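Local coordinates for protein putative short-chain dehydrogenase/reductase (Burkholderia xenovorans, PDB 5K9Z) that probably interconverts alcohols and carbonyl compounds using NAD or NADP as hydride carrier, at residues 18-23 against 40-45; 187-192 against 230-235. All coordinates share one frame; numbering follows the deposited sequence. Where two conformers were deposited one is given.

Contact 1 (18-23 against 40-45)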
# COMPACT_ATOMS: atom_id res chain seq x y z
N ALA C 18 9.88 21.55 -20.74
CA ALA C 18 9.66 21.10 -19.37
C ALA C 18 9.89 22.25 -18.40
O ALA C 18 10.79 23.07 -18.60
CB ALA C 18 10.58 19.94 -19.01
N LEU C 19 9.06 22.31 -17.36
CA LEU C 19 9.25 23.21 -16.24
C LEU C 19 9.50 22.35 -15.01
O LEU C 19 8.65 21.52 -14.66
CB LEU C 19 8.02 24.10 -16.03
CG LEU C 19 7.90 24.99 -14.78
CD1 LEU C 19 9.09 25.90 -14.65
CD2 LEU C 19 6.63 25.85 -14.90
N VAL C 20 10.63 22.55 -14.35
CA VAL C 20 11.02 21.74 -13.19
C VAL C 20 11.16 22.66 -11.99
O VAL C 20 12.01 23.56 -11.98
CB VAL C 20 12.33 20.99 -13.46
CG1 VAL C 20 12.75 20.16 -12.24
CG2 VAL C 20 12.19 20.11 -14.71
N THR C 21 10.36 22.43 -10.95
CA THR C 21 10.55 23.21 -9.74
C THR C 21 11.57 22.54 -8.81
O THR C 21 11.90 21.35 -8.94
CB THR C 21 9.23 23.47 -9.01
OG1 THR C 21 8.73 22.26 -8.45
CG2 THR C 21 8.17 24.06 -9.96
N GLY C 22 12.08 23.32 -7.86
CA GLY C 22 13.20 22.88 -7.04
C GLY C 22 14.40 22.46 -7.84
O GLY C 22 15.13 21.55 -7.43
N ALA C 23 14.64 23.11 -8.98
CA ALA C 23 15.60 22.63 -9.98
C ALA C 23 17.04 22.91 -9.62
O ALA C 23 17.93 22.46 -10.35
CB ALA C 23 15.32 23.28 -11.33
N ALA C 40 15.17 18.30 -24.27
CA ALA C 40 14.11 19.21 -23.89
C ALA C 40 14.62 20.62 -23.64
O ALA C 40 15.78 20.83 -23.25
CB ALA C 40 13.40 18.69 -22.64
N PHE C 41 13.74 21.61 -23.88
CA PHE C 41 13.93 22.97 -23.39
C PHE C 41 13.45 23.05 -21.95
O PHE C 41 12.27 22.80 -21.68
CB PHE C 41 13.14 23.98 -24.23
CG PHE C 41 13.56 24.04 -25.66
CD1 PHE C 41 14.62 24.85 -26.04
CD2 PHE C 41 12.86 23.34 -26.63
CE1 PHE C 41 15.00 24.94 -27.36
CE2 PHE C 41 13.25 23.42 -27.95
CZ PHE C 41 14.32 24.22 -28.32
N VAL C 42 14.33 23.40 -21.02
CA VAL C 42 14.04 23.31 -19.60
C VAL C 42 13.98 24.71 -19.00
O VAL C 42 14.90 25.52 -19.18
CB VAL C 42 15.07 22.45 -18.86
CG1 VAL C 42 14.72 22.37 -17.37
CG2 VAL C 42 15.16 21.03 -19.49
N VAL C 43 12.90 24.99 -18.29
CA VAL C 43 12.80 26.16 -17.43
C VAL C 43 13.04 25.67 -16.01
O VAL C 43 12.30 24.80 -15.52
CB VAL C 43 11.44 26.86 -17.57
CG1 VAL C 43 11.33 28.00 -16.55
CG2 VAL C 43 11.24 27.40 -18.99
N LEU C 44 14.09 26.19 -15.38
CA LEU C 44 14.46 25.81 -14.02
C LEU C 44 13.82 26.76 -13.02
O LEU C 44 14.12 27.96 -13.02
CB LEU C 44 15.98 25.83 -13.88
CG LEU C 44 16.76 24.68 -14.50
CD1 LEU C 44 16.89 24.85 -15.99
CD2 LEU C 44 18.11 24.67 -13.86
N ALA C 45 12.99 26.23 -12.14
CA ALA C 45 12.30 27.05 -11.15
C ALA C 45 12.82 26.71 -9.77
O ALA C 45 12.90 25.53 -9.41
CB ALA C 45 10.79 26.85 -11.22
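Leu19 reaches across to Val43 on one face of two adjacent parallel strands, whose short axes lie 4.8 Å apart. With CG anti to the backbone N (chi1 171°), its CD1 bends over the neighbouring strand and fills the hollow between Val43 and Ala45: Leu19 CD1 is 3.6 Å from Val43 CG1 and 3.9 Å from Ala45 CB. Thr21 CG2 meets the same Ala45 methyl from another direction, roughly at right angles to Leu19 CD1. On the other face Val20 CG2 meets Val42 CG1 only loosely, at 4.3 Å, and past the turn at Gly22, Ala23 CB packs on Leu44 CB at 3.7 Å. Backbone bonds set the spacing, among them Val20 N to Val43 O (3.0 Å) and Ala45 N to Val20 O (2.8 Å). As the chain turns at Gly22, Ala23 N takes up Ala45 O at 3.0 Å, tilted 32° from the carbonyl plane. The two strands are the beta elements of the first beta-alpha-beta unit of the Rossmann fold. Connecting helix 26-37 covers Ala18, Val42 and Leu44, helix 72-86 covers Leu19 and Val43, and strand 91-94 flanks 18-21, with Thr21 OG1 hydrogen-bonded to Asn95 O and Val93 O.

Contact 2 (187-192 against 230-235)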
# COMPACT_ATOMS: atom_id res chain seq x y z
N ASN C 187 0.99 11.94 -13.08
CA ASN C 187 1.64 10.81 -12.42
C ASN C 187 2.52 11.34 -11.29
O ASN C 187 2.73 12.54 -11.13
CB ASN C 187 2.48 9.99 -13.39
CG ASN C 187 1.64 9.21 -14.39
OD1 ASN C 187 0.97 8.25 -14.03
ND2 ASN C 187 1.68 9.61 -15.65
N ALA C 188 3.04 10.40 -10.50
CA ALA C 188 3.93 10.76 -9.41
C ALA C 188 5.06 9.74 -9.34
O ALA C 188 4.93 8.61 -9.83
CB ALA C 188 3.17 10.81 -8.08
N VAL C 189 6.20 10.16 -8.78
CA VAL C 189 7.29 9.26 -8.44
C VAL C 189 7.49 9.33 -6.94
O VAL C 189 7.34 10.40 -6.33
CB VAL C 189 8.61 9.59 -9.17
CG1 VAL C 189 8.45 9.41 -10.67
CG2 VAL C 189 9.09 11.01 -8.84
N ALA C 190 7.81 8.19 -6.33
CA ALA C 190 7.94 8.10 -4.88
C ALA C 190 9.33 7.56 -4.55
O ALA C 190 9.52 6.33 -4.43
CB ALA C 190 6.84 7.23 -4.27
N PRO C 191 10.33 8.43 -4.45
CA PRO C 191 11.66 7.98 -4.00
C PRO C 191 11.60 7.53 -2.56
O PRO C 191 10.80 8.03 -1.76
CB PRO C 191 12.54 9.23 -4.13
CG PRO C 191 11.70 10.25 -4.87
CD PRO C 191 10.28 9.89 -4.65
N GLY C 192 12.42 6.53 -2.23
CA GLY C 192 12.71 6.26 -0.85
C GLY C 192 13.54 7.40 -0.27
O GLY C 192 14.19 8.15 -1.00
N ALA C 230 15.59 9.70 -14.02
CA ALA C 230 15.29 8.76 -15.09
C ALA C 230 13.88 8.23 -14.99
O ALA C 230 13.25 7.95 -16.02
CB ALA C 230 16.29 7.59 -15.06
N ALA C 231 13.36 8.06 -13.77
CA ALA C 231 11.97 7.63 -13.61
C ALA C 231 11.02 8.69 -14.14
O ALA C 231 10.03 8.37 -14.82
CB ALA C 231 11.67 7.33 -12.14
N LEU C 232 11.31 9.96 -13.85
CA LEU C 232 10.49 11.05 -14.36
C LEU C 232 10.57 11.12 -15.88
O LEU C 232 9.56 11.37 -16.54
CB LEU C 232 10.94 12.37 -13.74
CG LEU C 232 10.62 12.51 -12.25
CD1 LEU C 232 11.47 13.60 -11.65
CD2 LEU C 232 9.13 12.82 -12.05
N VAL C 233 11.76 10.94 -16.45
CA VAL C 233 11.86 10.98 -17.90
C VAL C 233 11.09 9.81 -18.51
O VAL C 233 10.36 9.98 -19.50
CB VAL C 233 13.34 11.01 -18.35
CG1 VAL C 233 13.46 10.73 -19.84
CG2 VAL C 233 13.94 12.39 -18.04
N TYR C 234 11.20 8.62 -17.91
CA TYR C 234 10.35 7.51 -18.36
C TYR C 234 8.87 7.91 -18.37
O TYR C 234 8.18 7.74 -19.38
CB TYR C 234 10.55 6.27 -17.49
CG TYR C 234 9.48 5.23 -17.76
CD1 TYR C 234 9.45 4.53 -18.97
CD2 TYR C 234 8.47 4.98 -16.84
CE1 TYR C 234 8.46 3.58 -19.24
CE2 TYR C 234 7.47 4.06 -17.09
CZ TYR C 234 7.47 3.36 -18.28
OH TYR C 234 6.47 2.44 -18.52
N LEU C 235 8.39 8.48 -17.26
CA LEU C 235 6.97 8.84 -17.20
C LEU C 235 6.60 9.93 -18.20
O LEU C 235 5.46 9.96 -18.67
CB LEU C 235 6.58 9.26 -15.78
CG LEU C 235 6.51 8.16 -14.72
CD1 LEU C 235 6.21 8.75 -13.35
CD2 LEU C 235 5.46 7.11 -15.08
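Val189, in the conformer given, one of two deposited, is the knob of this contact, pushing both methyls from the strand into the apolar side of helix 230-235. In that copy its CG1 lies 3.6 Å from Leu235 CD1 and 4.1 Å from Ala231 CB, while Val189 CG2, set between the backbone N and the carbonyl carbon (chi1 -64° for CG1), sits 3.7 Å from Leu232 CD2. Leu232 lies roughly perpendicular to the valine, and Leu235 runs alongside it, pointing the other way. Leu235 CD1 also lies 3.7 Å from Ala188 O and 3.9 Å from Asn187 CB, so a single methyl serves three strand residues. No hydrogen bond links the two segments; the amide of Asn187 turns to other partners, OD1 to His246 N and ND2 to Val243 O. Packing is thus close around Val189, as modelled in this conformer, and thins toward Ala231, which is partly exposed and makes the longest of the side-chain contacts. The axes run nearly antiparallel, at 162° and 9.0 Å, a helix lying against a parallel sheet. Strand 184-191 is flanked by strands 141-146 and 247-250, whose Leu144 and Leu248 also touch Leu235, and helix 26-37 borders the helix through Thr31 on Leu232 and Leu34 on Val233.

Both contacts belong to the same seven-stranded parallel sheet, but contact 1 joins two neighbouring strands whereas contact 2 lays a helix on one. Their centres are about 15 Å apart and their nearest atoms about 7 Å, so they do not touch. Strands 91-94 and 141-146 stand between strand 17-21 of contact 1 and strand 184-191 of contact 2. Helix 26-37 bridges them on one sheet face: it packs on Val42 and Leu44 of contact 1 and on Leu232 and Val233 of contact 2. In this family the cofactor generally binds at the C-terminal ends of the strands, where the turn at Gly22 and Ala23 lies, consistent with contact 1 lying near the nucleotide pocket.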